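Local coordinates for protein HP0958 (Helicobacter pylori, PDB 3NA7) that probably acts in flagellar biogenesis, as a chaperone and post-transcriptional regulator that joins a long coiled-coil hairpin to a zinc-ribbon domain, at residues A[55-59]-A[116-120]. Residues are numbered along the deposited sequence; the frame is centred on the assembly and turned at random.
Sequences KLALK and LQNEI
In the antiparallel coiled-coil hairpin of HP0958, Leu58 of helix 24-85 points at helix 91-171 and lies between Leu116 and Ile120, one helical turn apart. Its two methyl groups divide the work. CD2 meets CD2 of Leu116 at 3.7 Å, the two side chains crossing obliquely, while CD1 rests against the CG methylene of Glu119 and CG1 of Ile120. Nearer the backbone, Leu58 CB packs on Ile120 CG1 at 3.8 Å as the two side chains run past each other in opposite directions. With CG1 anti to its own carbonyl carbon (chi1 -74°), Ile120 brings its ethyl arm to the partner helix although its CB does not aim there; a branched, wholly apolar residue suits this seam. The segment axes approach to 9.7 Å at 165° between their N-to-C directions, the near-antiparallel course of two hairpin arms.

Exposed Lys59 and Glu119 suit the border: their methylenes cover apolar atoms while their ends stay charged. Lys59 CG lies 3.8 Å from Ile120 CD1, the side chains crossing nearly at a right angle, and its extended chain brings CE near Ile120 CG2. Glu119, its CG anti to the backbone N (chi1 -161°), lays its chain across Leu58. Lys55 is buried, CG 4.2 Å from Ile120 O; its ammonium finds polar partners in Glu52 of its own helix (salt bridge) and Gln127 of helix 91-171 (hydrogen bond).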
loop_
_atom_site.group_PDB
_atom_site.type_symbol
_atom_site.label_atom_id
_atom_site.label_comp_id
_atom_site.label_asym_id
_atom_site.label_seq_id
_atom_site.Cartn_x
_atom_site.Cartn_y
_atom_site.Cartn_z
ATOM N N LYS A 55 9.705 14.888 18.667
ATOM C CA LYS A 55 9.945 16.165 19.336
ATOM C C LYS A 55 9.575 16.097 20.838
ATOM O O LYS A 55 10.241 16.696 21.685
ATOM C CB LYS A 55 9.209 17.312 18.647
ATOM C CG LYS A 55 9.713 17.709 17.277
ATOM C CD LYS A 55 8.596 18.510 16.508
ATOM C CE LYS A 55 8.283 19.856 17.206
ATOM N NZ LYS A 55 7.095 20.544 16.657
ATOM N N LEU A 56 8.540 15.343 21.166
ATOM C CA LEU A 56 8.161 15.161 22.557
ATOM C C LEU A 56 9.235 14.449 23.386
ATOM O O LEU A 56 9.560 14.887 24.495
ATOM C CB LEU A 56 6.813 14.445 22.671
ATOM C CG LEU A 56 5.560 15.326 22.652
ATOM C CD1 LEU A 56 4.298 14.550 22.217
ATOM C CD2 LEU A 56 5.350 15.970 24.045
ATOM N N ALA A 57 9.784 13.369 22.841
ATOM C CA ALA A 57 10.852 12.617 23.507
ATOM C C ALA A 57 12.059 13.505 23.705
ATOM O O ALA A 57 12.682 13.497 24.769
ATOM C CB ALA A 57 11.225 11.350 22.700
ATOM N N LEU A 58 12.380 14.297 22.688
ATOM C CA LEU A 58 13.517 15.199 22.772
ATOM C C LEU A 58 13.309 16.305 23.797
ATOM O O LEU A 58 14.245 16.722 24.477
ATOM C CB LEU A 58 13.829 15.797 21.417
ATOM C CG LEU A 58 14.424 14.895 20.348
ATOM C CD1 LEU A 58 14.349 15.631 19.016
ATOM C CD2 LEU A 58 15.877 14.520 20.666
ATOM N N LYS A 59 12.080 16.790 23.900
ATOM C CA LYS A 59 11.767 17.855 24.831
ATOM C C LYS A 59 11.867 17.358 26.267
ATOM O O LYS A 59 12.200 18.137 27.160
ATOM C CB LYS A 59 10.376 18.438 24.552
ATOM C CG LYS A 59 10.356 19.417 23.376
ATOM C CD LYS A 59 8.927 19.764 22.970
ATOM C CE LYS A 59 8.920 20.567 21.681
ATOM N NZ LYS A 59 7.607 21.216 21.530
ATOM N N LEU A 116 19.954 19.436 21.391
ATOM C CA LEU A 116 18.624 18.858 21.358
ATOM C C LEU A 116 17.639 19.870 20.763
ATOM O O LEU A 116 16.852 19.531 19.883
ATOM C CB LEU A 116 18.175 18.416 22.760
ATOM C CG LEU A 116 18.924 17.262 23.442
ATOM C CD1 LEU A 116 18.780 17.288 24.967
ATOM C CD2 LEU A 116 18.528 15.900 22.857
ATOM N N GLN A 117 17.695 21.111 21.252
ATOM C CA GLN A 117 16.873 22.186 20.730
ATOM C C GLN A 117 17.063 22.373 19.225
ATOM O O GLN A 117 16.083 22.590 18.516
ATOM C CB GLN A 117 17.087 23.484 21.509
ATOM C CG GLN A 117 16.107 23.565 22.658
ATOM C CD GLN A 117 16.526 24.483 23.771
ATOM O OE1 GLN A 117 17.514 25.206 23.661
ATOM N NE2 GLN A 117 15.754 24.473 24.861
ATOM N N ASN A 118 18.299 22.254 18.740
ATOM C CA ASN A 118 18.552 22.283 17.297
ATOM C C ASN A 118 17.869 21.152 16.539
ATOM O O ASN A 118 17.348 21.376 15.458
ATOM C CB ASN A 118 20.048 22.337 16.948
ATOM C CG ASN A 118 20.661 23.720 17.191
ATOM O OD1 ASN A 118 19.940 24.708 17.345
ATOM N ND2 ASN A 118 22.003 23.793 17.226
ATOM N N GLU A 119 17.865 19.946 17.106
ATOM C CA GLU A 119 17.232 18.794 16.462
ATOM C C GLU A 119 15.710 19.016 16.437
ATOM O O GLU A 119 15.069 18.773 15.422
ATOM C CB GLU A 119 17.593 17.510 17.212
ATOM C CG GLU A 119 17.415 16.212 16.449
ATOM C CD GLU A 119 17.991 14.993 17.192
ATOM O OE1 GLU A 119 17.571 13.854 16.870
ATOM O OE2 GLU A 119 18.859 15.162 18.092
ATOM N N ILE A 120 15.160 19.504 17.549
ATOM C CA ILE A 120 13.749 19.823 17.654
ATOM C C ILE A 120 13.340 20.789 16.530
ATOM O O ILE A 120 12.391 20.515 15.782
ATOM C CB ILE A 120 13.421 20.425 19.024
ATOM C CG1 ILE A 120 13.445 19.355 20.108
ATOM C CG2 ILE A 120 12.035 21.146 19.031
ATOM C CD1 ILE A 120 13.588 19.939 21.527
#